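Local coordinates for protein racemase (PDB 3MKC) that is a racemase-like member of the mandelate racemase/muconate lactonizing enzyme family in the enolase superfamily, at residues A54-Y58 with L102-A106; L226-E230 with N255-I260. One frame throughout, in Å; residues are numbered along the deposited sequence.

The two contacts sample the two-domain architecture of the enolase superfamily. Contact 1, between helices 52-59 and 102-122, belongs to the N-terminal capping domain; contact 2, between the end of helix 219-228 and segment 255-260, which leads from helix 246-255 toward strand 261-262, belongs to the C-terminal barrel domain. They lie on opposite sides of the chain's centre, about 37 Å apart between centres and about 20 Å between nearest atoms, so neither touches the other, and along the chain the first closes before the second opens. Both bury a similar area, yet contact 1 is mostly apolar and buried, with one water bridge, while contact 2 passes from an apolar interior to a hydrated surface.

Contact 1 of 2, residues A54-Y58 with L102-A106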
loop_
_atom_site.group_PDB
_atom_site.type_symbol
_atom_site.label_atom_id
_atom_site.label_comp_id
_atom_site.label_asym_id
_atom_site.label_seq_id
_atom_site.Cartn_x
_atom_site.Cartn_y
_atom_site.Cartn_z
ATOM N N ALA A 54 13.858 4.115 -13.953
ATOM C CA ALA A 54 14.445 5.120 -13.073
ATOM C C ALA A 54 14.901 4.424 -11.797
ATOM O O ALA A 54 15.975 4.703 -11.273
ATOM C CB ALA A 54 13.423 6.201 -12.752
ATOM N N ILE A 55 14.084 3.494 -11.312
ATOM C CA ILE A 55 14.423 2.755 -10.101
ATOM C C ILE A 55 15.682 1.915 -10.309
ATOM O O ILE A 55 16.582 1.909 -9.467
ATOM C CB ILE A 55 13.258 1.846 -9.674
ATOM C CG1 ILE A 55 12.060 2.709 -9.274
ATOM C CG2 ILE A 55 13.678 0.955 -8.514
ATOM C CD1 ILE A 55 12.317 3.606 -8.092
ATOM N N LEU A 56 15.747 1.200 -11.428
ATOM C CA LEU A 56 16.919 0.378 -11.714
ATOM C C LEU A 56 18.179 1.246 -11.742
ATOM O O LEU A 56 19.211 0.880 -11.175
ATOM C CB LEU A 56 16.757 -0.340 -13.060
ATOM C CG LEU A 56 17.856 -1.342 -13.431
ATOM C CD1 LEU A 56 17.786 -2.532 -12.491
ATOM C CD2 LEU A 56 17.684 -1.801 -14.875
ATOM N N ALA A 57 18.094 2.404 -12.396
ATOM C CA ALA A 57 19.252 3.294 -12.484
ATOM C C ALA A 57 19.672 3.760 -11.096
ATOM O O ALA A 57 20.857 3.777 -10.764
ATOM C CB ALA A 57 18.930 4.490 -13.367
ATOM N N TYR A 58 18.691 4.131 -10.280
ATOM C CA TYR A 58 18.980 4.599 -8.932
ATOM C C TYR A 58 19.670 3.506 -8.125
ATOM O O TYR A 58 20.606 3.768 -7.365
ATOM C CB TYR A 58 17.686 5.009 -8.224
ATOM C CG TYR A 58 17.913 5.476 -6.810
ATOM C CD1 TYR A 58 18.390 6.760 -6.547
ATOM C CD2 TYR A 58 17.702 4.618 -5.732
ATOM C CE1 TYR A 58 18.655 7.175 -5.245
ATOM C CE2 TYR A 58 17.969 5.027 -4.427
ATOM C CZ TYR A 58 18.446 6.300 -4.193
ATOM O OH TYR A 58 18.742 6.691 -2.906
ATOM N N LEU A 102 11.495 9.307 -4.886
ATOM C CA LEU A 102 11.912 8.078 -5.570
ATOM C C LEU A 102 12.851 7.177 -4.781
ATOM O O LEU A 102 12.649 5.963 -4.714
ATOM C CB LEU A 102 12.575 8.423 -6.910
ATOM C CG LEU A 102 12.903 7.227 -7.808
ATOM C CD1 LEU A 102 11.681 6.879 -8.642
ATOM C CD2 LEU A 102 14.070 7.560 -8.728
ATOM N N GLY A 103 13.895 7.768 -4.211
ATOM C CA GLY A 103 14.850 6.988 -3.450
ATOM C C GLY A 103 14.200 6.115 -2.395
ATOM O O GLY A 103 14.638 4.989 -2.160
HETATM N N MSE A 104 13.152 6.625 -1.760
HETATM C CA MSE A 104 12.468 5.867 -0.719
HETATM C C MSE A 104 11.706 4.671 -1.277
HETATM O O MSE A 104 11.504 3.687 -0.570
HETATM C CB MSE A 104 11.510 6.775 0.067
HETATM C CG MSE A 104 12.219 7.722 1.042
HETATM SE SE MSE A 104 13.317 6.862 2.379
HETATM C CE MSE A 104 11.993 5.744 3.201
ATOM N N PHE A 105 11.284 4.745 -2.537
ATOM C CA PHE A 105 10.563 3.613 -3.114
ATOM C C PHE A 105 11.551 2.447 -3.151
ATOM O O PHE A 105 11.207 1.312 -2.825
ATOM C CB PHE A 105 10.078 3.901 -4.543
ATOM C CG PHE A 105 9.251 5.150 -4.692
ATOM C CD1 PHE A 105 8.784 5.859 -3.581
ATOM C CD2 PHE A 105 8.953 5.630 -5.967
ATOM C CE1 PHE A 105 8.038 7.027 -3.747
ATOM C CE2 PHE A 105 8.207 6.797 -6.141
ATOM C CZ PHE A 105 7.749 7.497 -5.029
ATOM N N ALA A 106 12.790 2.740 -3.537
ATOM C CA ALA A 106 13.826 1.721 -3.617
ATOM C C ALA A 106 14.119 1.119 -2.245
ATOM O O ALA A 106 14.244 -0.097 -2.101
ATOM C CB ALA A 106 15.094 2.319 -4.205
HETATM O O HOH W 1 17.188 5.442 -1.237
#
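Tyr-58 turns CG away from its own amide nitrogen (chi1 179°), and this carries the ring from helix 52-59 across to helix 102-122, where it meets Gly-103; Leu-102 shares that first torsion (chi1 -173°) and extends its isobutyl group the other way, toward Ile-55 and Ala-54. The aromatic contact is a CH-pi interaction. Gly-103 CA sits over one face of the tyrosine ring, 4.1 Å from its centroid and displaced toward the rim, nearest to Tyr-58 CZ at 3.7 Å. The bare CA of Gly-103 leaves room for the phenol, chiefly its oxygen, beside the helix, and a turn further along, Ala-106 CB meets the same ring obliquely, 3.8 Å from Tyr-58 CD2.

Helix packing of this kind builds the alpha-helical part of the capping domain in the enolase superfamily: the two short axes cross at -78°, 9.9 Å apart, while Phe-17 of strand 12-22 packs on both Ile-55 and Ala-106, joining the helix pair to that strand. Among the aliphatic groups one methyl pair is tight: Ile-55 CD1 presses on Leu-102 CD1 at 3.4 Å, closer than normal van der Waals contact. The other leucine methyl, Leu-102 CD2, lies more loosely against Ala-54 CB, 4.3 Å away. At the polar end of the ring a single water joins the helices: it lies 2.6 Å from Tyr-58 OH and donates to Gly-103 O at 2.7 Å, linking the phenol to a main-chain carbonyl of the facing helix.

Contact 2 of 2, residues L226-E230 with N255-I260; sequences LNSIE and NTRSRI
Leu-226 and Ile-260 form the close-packed inner end of this contact, their side chains slanting across one another with the CD1 methyl of Leu-226 3.9 Å from CD1 of Ile-260. Beside them Leu-226 CB rests 3.8 Å from Ser-258 OG, and Ala-237 of strand 236-238 also packs on the leucine. Here, in the alpha/beta barrel domain, the end of helix 219-228 packs on the loop leading from helix 246-255 into strand 261-262. Toward solvent the packing gives way to polar links. A chi1 of -75° sets Asn-227 CG beside its backbone N and brings the amide to Asn-255 O, to which ND2 donates over 3.2 Å, nearly straight at 163° and in both the carbonyl and amide planes, which fixes the amide's rotation. Its OD1 consequently turns to Thr-256, 3.4 Å from CA, and takes a hydrogen bond from a water that also donates to Glu-230 OE1 and accepts from Arg-257 N. A second water bridges Leu-226 O and Ser-258 OG. On the exposed side, Glu-230 OE1 lies 3.8 Å from Arg-257 CD, against the arginine's aliphatic part; the carboxylate and guanidinium planes are 26° apart without a salt bridge, and at most a longer-range attraction is likely.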
loop_
_atom_site.group_PDB
_atom_site.type_symbol
_atom_site.label_atom_id
_atom_site.label_comp_id
_atom_site.label_asym_id
_atom_site.label_seq_id
_atom_site.Cartn_x
_atom_site.Cartn_y
_atom_site.Cartn_z
ATOM N N LEU A 226 -19.099 17.162 0.766
ATOM C CA LEU A 226 -19.097 16.137 1.803
ATOM C C LEU A 226 -20.220 16.323 2.814
ATOM O O LEU A 226 -20.799 15.349 3.294
ATOM C CB LEU A 226 -17.739 16.101 2.509
ATOM C CG LEU A 226 -16.553 15.722 1.613
ATOM C CD1 LEU A 226 -15.297 15.618 2.468
ATOM C CD2 LEU A 226 -16.822 14.385 0.912
ATOM N N ASN A 227 -20.545 17.568 3.137
ATOM C CA ASN A 227 -21.614 17.805 4.088
ATOM C C ASN A 227 -22.976 17.398 3.536
ATOM O O ASN A 227 -23.835 16.941 4.285
ATOM C CB ASN A 227 -21.638 19.275 4.525
ATOM C CG ASN A 227 -20.526 19.601 5.500
ATOM O OD1 ASN A 227 -20.063 18.729 6.232
ATOM N ND2 ASN A 227 -20.102 20.862 5.529
ATOM N N SER A 228 -23.165 17.526 2.229
ATOM C CA SER A 228 -24.453 17.181 1.623
ATOM C C SER A 228 -24.701 15.682 1.470
ATOM O O SER A 228 -25.829 15.262 1.208
ATOM C CB SER A 228 -24.592 17.858 0.255
ATOM O OG SER A 228 -23.759 17.244 -0.709
ATOM N N ILE A 229 -23.658 14.872 1.626
ATOM C CA ILE A 229 -23.824 13.426 1.496
ATOM C C ILE A 229 -23.539 12.702 2.804
ATOM O O ILE A 229 -23.162 11.532 2.816
ATOM C CB ILE A 229 -22.922 12.847 0.390
ATOM C CG1 ILE A 229 -21.450 13.117 0.713
ATOM C CG2 ILE A 229 -23.310 13.451 -0.958
ATOM C CD1 ILE A 229 -20.499 12.519 -0.300
ATOM N N GLU A 230 -23.735 13.413 3.907
ATOM C CA GLU A 230 -23.518 12.853 5.227
ATOM C C GLU A 230 -24.433 11.641 5.430
ATOM O O GLU A 230 -24.044 10.653 6.053
ATOM C CB GLU A 230 -23.801 13.927 6.287
ATOM C CG GLU A 230 -23.259 13.605 7.668
ATOM C CD GLU A 230 -23.424 14.749 8.652
ATOM O OE1 GLU A 230 -22.775 15.803 8.467
ATOM O OE2 GLU A 230 -24.201 14.592 9.618
ATOM N N ASN A 255 -14.407 21.348 9.315
ATOM C CA ASN A 255 -15.716 21.766 8.829
ATOM C C ASN A 255 -16.665 20.713 8.250
ATOM O O ASN A 255 -17.687 21.062 7.669
ATOM C CB ASN A 255 -15.494 22.909 7.838
ATOM C CG ASN A 255 -14.821 24.116 8.495
ATOM O OD1 ASN A 255 -15.462 24.872 9.219
ATOM N ND2 ASN A 255 -13.516 24.279 8.268
ATOM N N THR A 256 -16.330 19.436 8.407
ATOM C CA THR A 256 -17.189 18.361 7.921
ATOM C C THR A 256 -17.137 17.234 8.946
ATOM O O THR A 256 -16.314 17.266 9.861
ATOM C CB THR A 256 -16.709 17.784 6.568
ATOM O OG1 THR A 256 -15.560 16.960 6.789
ATOM C CG2 THR A 256 -16.345 18.898 5.596
ATOM N N ARG A 257 -18.010 16.241 8.792
ATOM C CA ARG A 257 -18.030 15.099 9.699
ATOM C C ARG A 257 -17.575 13.821 8.983
ATOM O O ARG A 257 -17.817 12.710 9.453
ATOM C CB ARG A 257 -19.433 14.910 10.284
ATOM C CG ARG A 257 -19.957 16.157 10.987
ATOM C CD ARG A 257 -21.172 15.864 11.858
ATOM N NE ARG A 257 -21.768 17.098 12.361
ATOM C CZ ARG A 257 -22.737 17.155 13.270
ATOM N NH1 ARG A 257 -23.228 16.039 13.796
ATOM N NH2 ARG A 257 -23.226 18.333 13.641
ATOM N N SER A 258 -16.920 13.987 7.840
ATOM C CA SER A 258 -16.423 12.851 7.071
ATOM C C SER A 258 -15.035 12.475 7.559
ATOM O O SER A 258 -14.359 13.286 8.198
ATOM C CB SER A 258 -16.295 13.209 5.578
ATOM O OG SER A 258 -17.544 13.228 4.914
ATOM N N ARG A 259 -14.616 11.247 7.272
ATOM C CA ARG A 259 -13.254 10.848 7.608
ATOM C C ARG A 259 -12.442 11.416 6.451
ATOM O O ARG A 259 -12.811 11.245 5.286
ATOM C CB ARG A 259 -13.077 9.329 7.616
ATOM C CG ARG A 259 -13.539 8.603 8.871
ATOM C CD ARG A 259 -12.833 7.245 8.924
ATOM N NE ARG A 259 -13.227 6.420 10.057
ATOM C CZ ARG A 259 -14.361 5.736 10.133
ATOM N NH1 ARG A 259 -15.236 5.772 9.137
ATOM N NH2 ARG A 259 -14.614 4.993 11.201
ATOM N N ILE A 260 -11.358 12.112 6.761
ATOM C CA ILE A 260 -10.512 12.686 5.720
ATOM C C ILE A 260 -9.212 11.900 5.687
ATOM O O ILE A 260 -8.578 11.709 6.719
ATOM C CB ILE A 260 -10.207 14.170 6.017
ATOM C CG1 ILE A 260 -11.519 14.942 6.178
ATOM C CG2 ILE A 260 -9.375 14.775 4.900
ATOM C CD1 ILE A 260 -12.419 14.875 4.959
HETATM O O HOH W 2 -19.825 14.100 5.736
HETATM O O HOH W 3 -20.299 16.184 7.095
#